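Local atomic coordinates of xylosidase (Xanthomonas axonopodis pv. citri, PDB entry 6XN2), a protein that probably hydrolyses xylo-oligosaccharides as a glycoside hydrolase of family 43, with its substrate held in a pocket on the axis of a beta-propeller. Residues Ser65-Ala70 with Phe81-Tyr86; Pro111-Gln116 with Phe133-Ala138. All blocks are in the same frame, centred on the assembly; numbering follows the deposited sequence.

Overall arrangement
Both contacts lie on the same side of the single chain's centre, in neighbouring blades of the five-bladed beta-propeller of family 43, and their centres are about 13 Å apart. They follow one another along the sequence: contact 1 joins strands 59-67 and 85-91 of the first four-stranded antiparallel sheet, and contact 2 packs the loop between strands 99-106 and 121-125 against strand 128-136 of the next sheet. The two meet where Gln116 NE2 probably donates to Phe81 O and where the Tyr86 hydroxyl packs on Phe133. Contact 1 supplies Ser65, Phe81 and Met83 to the xylose pocket, while contact 2 lies farther out, between the blades.

Contact 1 of 2, residues Ser65-Ala70 with Phe81-Tyr86; sequences SHDLDA and FDMADY. With XYP (beta-D-xylopyranose), chain E.
Met83 and Ser65 meet beside the bound xylose, where strand 59-67 and the loop leading into strand 85-91, its antiparallel neighbour in a propeller blade, line the pocket. Bent at chi2 and chi3, the Met83 chain brings Met83 CE to 3.7 Å from Ser65 CB. Met83 CE also lies 3.1 Å from XYP O4. Phe81 lays one ring face against the same xylose, whose O5 stands 3.9 Å above the ring centre, with C5 nearest to CD1. Along the thioether lies the Asp67 carboxylate, with OD1 3.7 Å from Met83 CE; its OD2 is salt-bridged to Arg335, another pocket residue. Ser65 OG is hydrogen-bonded to Asp50, which also binds the sugar.

Farther from the ligand, two waters bridge the two segments: one accepts from His66 N and donates to Asp85 O, and the other accepts from Ala84 N close to His66 O and the Asp85 carboxylate. Leu68 CD2 lies over the rim of one face of the His66 ring. Swung away from the backbone N (chi1 180°), the imidazole reaches Asp85, whose carboxylate is turned 82° from its plane. The ND1 hydrogen points almost straight (172°) at the syn lone pair of Asp85 OD1, 3.0 Å from His66 ND1.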
ATOM      1  N   SER A  65      -6.143  -6.745  -0.122  1.00 24.40           N
ATOM      2  CA  SER A  65      -7.500  -6.605  -0.646  1.00 27.96           C
ATOM      3  C   SER A  65      -7.969  -7.947  -1.184  1.00 31.06           C
ATOM      4  O   SER A  65      -7.158  -8.844  -1.407  1.00 29.19           O
ATOM      5  CB  SER A  65      -7.563  -5.558  -1.755  1.00 28.77           C
ATOM      6  OG  SER A  65      -7.136  -4.303  -1.273  1.00 35.06           O
ATOM      7  N   HIS A  66      -9.271  -8.071  -1.404  1.00 29.71           N
ATOM      8  CA  HIS A  66      -9.859  -9.326  -1.925  1.00 29.61           C
ATOM      9  C   HIS A  66     -10.631  -9.031  -3.201  1.00 30.92           C
ATOM     10  O   HIS A  66     -11.727  -8.604  -3.099  1.00 32.99           O
ATOM     11  CB  HIS A  66     -10.778  -9.980  -0.898  1.00 31.97           C
ATOM     12  CG  HIS A  66     -11.380 -11.242  -1.406  1.00 36.32           C
ATOM     13  ND1 HIS A  66     -12.406 -11.876  -0.785  1.00 32.58           N
ATOM     14  CD2 HIS A  66     -11.094 -11.992  -2.480  1.00 31.79           C
ATOM     15  CE1 HIS A  66     -12.732 -12.947  -1.452  1.00 33.14           C
ATOM     16  NE2 HIS A  66     -11.953 -13.037  -2.480  1.00 33.89           N
ATOM     17  N   ASP A  67      -9.999  -9.222  -4.343  1.00 29.15           N
ATOM     18  CA  ASP A  67     -10.601  -8.974  -5.630  1.00 34.94           C
ATOM     19  C   ASP A  67     -11.658  -9.990  -5.889  1.00 32.42           C
ATOM     20  O   ASP A  67     -11.448 -11.134  -5.684  1.00 34.42           O
ATOM     21  CB  ASP A  67      -9.557  -9.089  -6.732  1.00 32.45           C
ATOM     22  CG  ASP A  67      -8.597  -7.959  -6.750  1.00 34.76           C
ATOM     23  OD1 ASP A  67      -8.916  -6.912  -6.228  1.00 36.07           O
ATOM     24  OD2 ASP A  67      -7.540  -8.108  -7.319  1.00 31.80           O
ATOM     25  N   LEU A  68     -12.791  -9.555  -6.389  1.00 35.64           N
ATOM     26  CA  LEU A  68     -13.897 -10.445  -6.652  1.00 40.68           C
ATOM     27  C   LEU A  68     -14.167 -10.655  -8.126  1.00 42.33           C
ATOM     28  O   LEU A  68     -14.223  -9.734  -8.861  1.00 39.91           O
ATOM     29  CB  LEU A  68     -15.145  -9.918  -5.995  1.00 37.15           C
ATOM     30  CG  LEU A  68     -15.137  -9.848  -4.499  1.00 34.21           C
ATOM     31  CD1 LEU A  68     -16.366  -9.165  -3.985  1.00 37.57           C
ATOM     32  CD2 LEU A  68     -14.989 -11.224  -3.922  1.00 35.53           C
ATOM     33  N   ASP A  69     -14.377 -11.897  -8.514  1.00 48.41           N
ATOM     34  CA  ASP A  69     -14.618 -12.239  -9.908  1.00 55.48           C
ATOM     35  C   ASP A  69     -16.112 -12.305 -10.207  1.00 63.41           C
ATOM     36  O   ASP A  69     -16.779 -13.286  -9.872  1.00 64.43           O
ATOM     37  CB  ASP A  69     -13.948 -13.571 -10.248  1.00 56.66           C
ATOM     38  CG  ASP A  69     -13.993 -13.893 -11.730  1.00 63.63           C
ATOM     39  OD1 ASP A  69     -14.288 -12.987 -12.542  1.00 63.78           O
ATOM     40  OD2 ASP A  69     -13.718 -15.059 -12.083  1.00 73.63           O
ATOM     41  N   ALA A  70     -16.630 -11.257 -10.841  1.00 69.11           N
ATOM     42  CA  ALA A  70     -18.039 -11.207 -11.222  1.00 78.19           C
ATOM     43  C   ALA A  70     -18.287 -11.957 -12.531  1.00 86.03           C
ATOM     44  O   ALA A  70     -18.898 -11.422 -13.459  1.00 97.95           O
ATOM     45  CB  ALA A  70     -18.506  -9.760 -11.341  1.00 79.60           C
ATOM     46  N   PHE A  81     -13.155  -2.556  -9.604  1.00 49.89           N
ATOM     47  CA  PHE A  81     -12.531  -2.832  -8.347  1.00 45.12           C
ATOM     48  C   PHE A  81     -13.665  -2.669  -7.332  1.00 43.62           C
ATOM     49  O   PHE A  81     -13.763  -1.678  -6.674  1.00 40.43           O
ATOM     50  CB  PHE A  81     -11.396  -1.857  -8.085  1.00 42.02           C
ATOM     51  CG  PHE A  81     -10.215  -2.039  -8.971  1.00 43.57           C
ATOM     52  CD1 PHE A  81      -9.467  -3.166  -8.911  1.00 41.57           C
ATOM     53  CD2 PHE A  81      -9.850  -1.066  -9.849  1.00 47.40           C
ATOM     54  CE1 PHE A  81      -8.392  -3.340  -9.727  1.00 42.17           C
ATOM     55  CE2 PHE A  81      -8.772  -1.234 -10.677  1.00 45.15           C
ATOM     56  CZ  PHE A  81      -8.045  -2.375 -10.610  1.00 41.16           C
ATOM     57  N   ASP A  82     -14.509  -3.680  -7.236  1.00 45.98           N
ATOM     58  CA  ASP A  82     -15.671  -3.693  -6.369  1.00 46.36           C
ATOM     59  C   ASP A  82     -15.531  -4.596  -5.172  1.00 42.48           C
ATOM     60  O   ASP A  82     -16.434  -5.300  -4.822  1.00 40.56           O
ATOM     61  CB  ASP A  82     -16.852  -4.187  -7.176  1.00 49.92           C
ATOM     62  CG  ASP A  82     -18.157  -3.748  -6.619  1.00 57.56           C
ATOM     63  OD1 ASP A  82     -18.207  -2.740  -5.908  1.00 51.38           O
ATOM     64  OD2 ASP A  82     -19.156  -4.415  -6.909  1.00 67.01           O
ATOM     65  N   MET A  83     -14.392  -4.547  -4.524  1.00 40.47           N
ATOM     66  CA  MET A  83     -14.149  -5.379  -3.368  1.00 37.74           C
ATOM     67  C   MET A  83     -15.080  -5.048  -2.206  1.00 36.50           C
ATOM     68  O   MET A  83     -15.468  -3.929  -2.038  1.00 30.17           O
ATOM     69  CB  MET A  83     -12.692  -5.296  -3.033  1.00 35.19           C
ATOM     70  CG  MET A  83     -11.850  -5.572  -4.246  1.00 34.52           C
ATOM     71  SD  MET A  83     -11.267  -4.148  -5.105  1.00 34.60           S
ATOM     72  CE  MET A  83      -9.802  -3.909  -4.171  1.00 35.31           C
ATOM     73  N   ALA A  84     -15.424  -6.054  -1.405  1.00 34.83           N
ATOM     74  CA  ALA A  84     -16.390  -5.840  -0.328  1.00 31.15           C
ATOM     75  C   ALA A  84     -15.912  -6.347   1.024  1.00 31.57           C
ATOM     76  O   ALA A  84     -16.576  -6.130   2.034  1.00 31.75           O
ATOM     77  CB  ALA A  84     -17.717  -6.504  -0.681  1.00 33.75           C
ATOM     78  N   ASP A  85     -14.791  -7.044   1.034  1.00 31.17           N
ATOM     79  CA  ASP A  85     -14.379  -7.704   2.294  1.00 31.60           C
ATOM     80  C   ASP A  85     -12.867  -7.888   2.368  1.00 32.67           C
ATOM     81  O   ASP A  85     -12.201  -7.702   1.382  1.00 29.64           O
ATOM     82  CB  ASP A  85     -15.052  -9.070   2.377  1.00 31.31           C
ATOM     83  CG  ASP A  85     -14.467 -10.077   1.408  1.00 35.98           C
ATOM     84  OD1 ASP A  85     -13.540 -10.723   1.784  1.00 31.71           O
ATOM     85  OD2 ASP A  85     -14.949 -10.168   0.299  1.00 35.26           O
ATOM     86  N   TYR A  86     -12.387  -8.271   3.543  1.00 29.69           N
ATOM     87  CA  TYR A  86     -11.003  -8.501   3.750  1.00 28.82           C
ATOM     88  C   TYR A  86     -10.738  -9.822   4.421  1.00 31.35           C
ATOM     89  O   TYR A  86     -11.444 -10.231   5.277  1.00 30.03           O
ATOM     90  CB  TYR A  86     -10.399  -7.416   4.640  1.00 28.06           C
ATOM     91  CG  TYR A  86     -10.440  -6.038   4.068  1.00 28.93           C
ATOM     92  CD1 TYR A  86      -9.845  -5.755   2.883  1.00 30.10           C
ATOM     93  CD2 TYR A  86     -11.064  -5.033   4.718  1.00 27.06           C
ATOM     94  CE1 TYR A  86      -9.889  -4.511   2.353  1.00 29.62           C
ATOM     95  CE2 TYR A  86     -11.112  -3.777   4.197  1.00 29.27           C
ATOM     96  CZ  TYR A  86     -10.522  -3.524   3.007  1.00 29.24           C
ATOM     97  OH  TYR A  86     -10.581  -2.286   2.470  1.00 31.01           O
TER
HETATM   98  O1  XYP E 402      -6.023   1.987  -7.645  1.00 38.05           O
HETATM   99  C1  XYP E 402      -5.833   0.783  -6.937  1.00 41.49           C
HETATM  100  C2  XYP E 402      -5.798   1.103  -5.457  1.00 41.04           C
HETATM  101  C3  XYP E 402      -6.009  -0.105  -4.602  1.00 36.80           C
HETATM  102  C4  XYP E 402      -7.204  -0.895  -5.090  1.00 39.65           C
HETATM  103  C5  XYP E 402      -7.016  -1.229  -6.541  1.00 38.44           C
HETATM  104  O2  XYP E 402      -4.566   1.682  -5.051  1.00 38.59           O
HETATM  105  O3  XYP E 402      -6.249   0.460  -3.347  1.00 35.56           O
HETATM  106  O4  XYP E 402      -7.301  -2.094  -4.390  1.00 38.52           O
HETATM  107  O5  XYP E 402      -6.895  -0.060  -7.301  1.00 41.42           O
HETATM  108  O   HOH W   1     -10.900  -6.019  -0.435  1.00 29.97           O
HETATM  109  O   HOH W   2     -13.838  -8.460  -1.444  1.00 32.62           O

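Contact 2 of 2, residues Pro111-Gln116 with Phe133-Ala138; sequences PWAQRQ and FPAKRA
A classic beta bulge joins the loop segment 111-116 to strand 128-136: two residues of the loop, Gln114 and Arg115, stand opposite the one residue Lys136. Lys136 O receives Gln114 N at 2.8 Å, in the carbonyl plane, and Arg115 N more weakly at 3.4 Å. In return Lys136 N donates to Arg115 O at 3.0 Å, completing a single antiparallel hydrogen-bonded bridge. Next to it, where Gln116 follows Arg115 and Ala135 precedes Lys136, Ala135 CA makes a CA-H...O contact with Gln116 O.

The Lys136 chain runs alongside those of Arg115 and Gln116, all three pointing the same way. Bent at chi3 (-87°), it lets Lys136 NZ donate to Gln116 OE1 in the plane of that carbonyl, though the modelled 2.5 Å is too short for such a bond and its exact length is doubtful. The same OE1 sits over the centre of one face of the Arg115 guanidinium, close to two cationic groups. A water accepts from Arg115 NH2 and, weakly, from Lys136 NZ; another, at the guanidinium edge, accepts from Arg115 NE and donates to Gln114 OE1 and Arg137 O.

On the Trp112 side the contact is largely apolar. Ala113 CB lies over the rim of one indole face and meets Ala135 CB at 3.6 Å. Trp112 CH2 is 3.7 Å from Ala135 CB, and CZ2 touches Phe133; Ala135 O lies at the indole edge by CZ3, and Arg137 CG in the ring plane by CE3. Arg137 is salt-bridged to Asp139. This is packing between blades: the loop arriving from one antiparallel sheet is bonded to a strand of the next, as in a beta-propeller.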
ATOM      1  N   PRO A 111     -20.926   0.850   8.620  1.00 31.98           N
ATOM      2  CA  PRO A 111     -22.091   1.684   8.401  1.00 30.06           C
ATOM      3  C   PRO A 111     -21.878   2.903   7.506  1.00 32.48           C
ATOM      4  O   PRO A 111     -22.758   3.239   6.799  1.00 32.38           O
ATOM      5  CB  PRO A 111     -22.453   2.161   9.803  1.00 30.25           C
ATOM      6  CG  PRO A 111     -21.841   1.152  10.701  1.00 32.43           C
ATOM      7  CD  PRO A 111     -20.559   0.762  10.017  1.00 33.06           C
ATOM      8  N   TRP A 112     -20.703   3.502   7.573  1.00 29.07           N
ATOM      9  CA  TRP A 112     -20.452   4.715   6.803  1.00 30.75           C
ATOM     10  C   TRP A 112     -20.089   4.427   5.346  1.00 31.39           C
ATOM     11  O   TRP A 112     -20.131   5.321   4.507  1.00 33.29           O
ATOM     12  CB  TRP A 112     -19.340   5.550   7.460  1.00 29.62           C
ATOM     13  CG  TRP A 112     -17.985   4.893   7.471  1.00 28.68           C
ATOM     14  CD1 TRP A 112     -17.444   4.141   8.477  1.00 32.28           C
ATOM     15  CD2 TRP A 112     -16.998   4.937   6.431  1.00 30.40           C
ATOM     16  NE1 TRP A 112     -16.184   3.713   8.127  1.00 27.61           N
ATOM     17  CE2 TRP A 112     -15.890   4.185   6.875  1.00 28.19           C
ATOM     18  CE3 TRP A 112     -16.946   5.535   5.166  1.00 27.11           C
ATOM     19  CZ2 TRP A 112     -14.744   4.017   6.098  1.00 28.06           C
ATOM     20  CZ3 TRP A 112     -15.807   5.364   4.393  1.00 25.57           C
ATOM     21  CH2 TRP A 112     -14.725   4.614   4.860  1.00 25.13           C
ATOM     22  N   ALA A 113     -19.738   3.181   5.044  1.00 33.31           N
ATOM     23  CA  ALA A 113     -19.250   2.839   3.709  1.00 29.68           C
ATOM     24  C   ALA A 113     -20.291   2.119   2.873  1.00 33.65           C
ATOM     25  O   ALA A 113     -21.047   1.294   3.386  1.00 32.36           O
ATOM     26  CB  ALA A 113     -17.997   1.982   3.812  1.00 32.47           C
ATOM     27  N   GLN A 114     -20.316   2.414   1.576  1.00 33.25           N
ATOM     28  CA  GLN A 114     -21.220   1.716   0.665  1.00 36.12           C
ATOM     29  C   GLN A 114     -20.505   0.609  -0.107  1.00 35.53           C
ATOM     30  O   GLN A 114     -21.029  -0.498  -0.261  1.00 34.45           O
ATOM     31  CB  GLN A 114     -21.866   2.694  -0.324  1.00 39.02           C
ATOM     32  CG  GLN A 114     -22.957   2.052  -1.177  1.00 41.57           C
ATOM     33  CD  GLN A 114     -23.140   2.732  -2.529  1.00 53.88           C
ATOM     34  OE1 GLN A 114     -23.138   3.961  -2.634  1.00 53.81           O
ATOM     35  NE2 GLN A 114     -23.298   1.925  -3.574  1.00 63.05           N
ATOM     36  N   ARG A 115     -19.307   0.904  -0.597  1.00 35.67           N
ATOM     37  CA  ARG A 115     -18.640  -0.014  -1.509  1.00 34.08           C
ATOM     38  C   ARG A 115     -17.133   0.211  -1.593  1.00 34.06           C
ATOM     39  O   ARG A 115     -16.590   1.128  -0.973  1.00 31.88           O
ATOM     40  CB  ARG A 115     -19.253   0.118  -2.907  1.00 36.73           C
ATOM     41  CG  ARG A 115     -19.068   1.502  -3.504  1.00 33.68           C
ATOM     42  CD  ARG A 115     -19.939   1.727  -4.727  1.00 39.64           C
ATOM     43  NE  ARG A 115     -19.513   2.919  -5.453  1.00 44.83           N
ATOM     44  CZ  ARG A 115     -18.837   2.892  -6.599  1.00 50.60           C
ATOM     45  NH1 ARG A 115     -18.527   1.729  -7.161  1.00 50.06           N
ATOM     46  NH2 ARG A 115     -18.483   4.028  -7.192  1.00 48.95           N
ATOM     47  N   GLN A 116     -16.484  -0.650  -2.374  1.00 35.47           N
ATOM     48  CA  GLN A 116     -15.068  -0.544  -2.713  1.00 32.82           C
ATOM     49  C   GLN A 116     -14.158  -0.527  -1.487  1.00 29.95           C
ATOM     50  O   GLN A 116     -13.594   0.504  -1.103  1.00 30.56           O
ATOM     51  CB  GLN A 116     -14.836   0.687  -3.588  1.00 32.47           C
ATOM     52  CG  GLN A 116     -15.515   0.550  -4.945  1.00 32.86           C
ATOM     53  CD  GLN A 116     -15.193   1.685  -5.888  1.00 38.50           C
ATOM     54  OE1 GLN A 116     -15.396   2.852  -5.564  1.00 37.94           O
ATOM     55  NE2 GLN A 116     -14.688   1.346  -7.067  1.00 36.04           N
ATOM     56  N   PHE A 133      -8.633   0.772   6.606  1.00 28.81           N
ATOM     57  CA  PHE A 133      -9.095   0.485   5.250  1.00 24.90           C
ATOM     58  C   PHE A 133      -9.753   1.686   4.583  1.00 28.26           C
ATOM     59  O   PHE A 133     -10.453   2.463   5.237  1.00 26.05           O
ATOM     60  CB  PHE A 133     -10.078  -0.695   5.268  1.00 25.50           C
ATOM     61  CG  PHE A 133     -11.349  -0.411   6.024  1.00 28.67           C
ATOM     62  CD1 PHE A 133     -11.387  -0.523   7.403  1.00 29.15           C
ATOM     63  CD2 PHE A 133     -12.503  -0.037   5.354  1.00 27.05           C
ATOM     64  CE1 PHE A 133     -12.548  -0.258   8.106  1.00 27.78           C
ATOM     65  CE2 PHE A 133     -13.672   0.237   6.059  1.00 25.24           C
ATOM     66  CZ  PHE A 133     -13.693   0.116   7.427  1.00 27.17           C
ATOM     67  N   PRO A 134      -9.530   1.842   3.270  1.00 26.49           N
ATOM     68  CA  PRO A 134     -10.238   2.857   2.497  1.00 25.20           C
ATOM     69  C   PRO A 134     -11.536   2.287   1.925  1.00 25.13           C
ATOM     70  O   PRO A 134     -11.570   1.156   1.420  1.00 27.70           O
ATOM     71  CB  PRO A 134      -9.243   3.197   1.390  1.00 29.01           C
ATOM     72  CG  PRO A 134      -8.547   1.876   1.125  1.00 27.68           C
ATOM     73  CD  PRO A 134      -8.563   1.100   2.440  1.00 25.97           C
ATOM     74  N   ALA A 135     -12.608   3.057   2.024  1.00 27.68           N
ATOM     75  CA  ALA A 135     -13.857   2.664   1.394  1.00 27.63           C
ATOM     76  C   ALA A 135     -14.583   3.907   0.926  1.00 28.40           C
ATOM     77  O   ALA A 135     -14.249   5.021   1.329  1.00 31.49           O
ATOM     78  CB  ALA A 135     -14.722   1.848   2.353  1.00 27.50           C
ATOM     79  N   LYS A 136     -15.576   3.708   0.074  1.00 30.16           N
ATOM     80  CA  LYS A 136     -16.292   4.809  -0.541  1.00 29.48           C
ATOM     81  C   LYS A 136     -17.653   5.003   0.122  1.00 33.44           C
ATOM     82  O   LYS A 136     -18.412   4.043   0.285  1.00 30.91           O
ATOM     83  CB  LYS A 136     -16.446   4.540  -2.039  1.00 30.18           C
ATOM     84  CG  LYS A 136     -16.926   5.722  -2.839  1.00 33.78           C
ATOM     85  CD  LYS A 136     -16.820   5.455  -4.335  1.00 34.20           C
ATOM     86  CE  LYS A 136     -15.448   5.830  -4.869  1.00 35.48           C
ATOM     87  NZ  LYS A 136     -15.264   5.295  -6.249  1.00 31.01           N
ATOM     88  N   ARG A 137     -17.971   6.238   0.457  1.00 29.78           N
ATOM     89  CA  ARG A 137     -19.255   6.565   1.023  1.00 32.55           C
ATOM     90  C   ARG A 137     -20.317   6.518  -0.048  1.00 35.63           C
ATOM     91  O   ARG A 137     -20.025   6.538  -1.218  1.00 33.69           O
ATOM     92  CB  ARG A 137     -19.260   7.968   1.602  1.00 33.94           C
ATOM     93  CG  ARG A 137     -18.243   8.231   2.663  1.00 34.07           C
ATOM     94  CD  ARG A 137     -18.391   9.557   3.366  1.00 38.32           C
ATOM     95  NE  ARG A 137     -18.655  10.659   2.471  1.00 44.55           N
ATOM     96  CZ  ARG A 137     -17.978  11.795   2.448  1.00 45.37           C
ATOM     97  NH1 ARG A 137     -16.965  11.965   3.242  1.00 44.77           N
ATOM     98  NH2 ARG A 137     -18.300  12.748   1.606  1.00 43.77           N
ATOM     99  N   ALA A 138     -21.569   6.503   0.368  1.00 36.59           N
ATOM    100  CA  ALA A 138     -22.652   6.469  -0.607  1.00 37.85           C
ATOM    101  C   ALA A 138     -22.555   7.628  -1.599  1.00 37.62           C
ATOM    102  O   ALA A 138     -22.946   7.483  -2.756  1.00 39.02           O
ATOM    103  CB  ALA A 138     -23.990   6.492   0.093  1.00 37.42           C
TER
HETATM  104  O   HOH W   3     -20.665   5.065  -3.932  1.00 40.49           O
HETATM  105  O   HOH W   4     -16.556   4.340  -9.040  1.00 49.43           O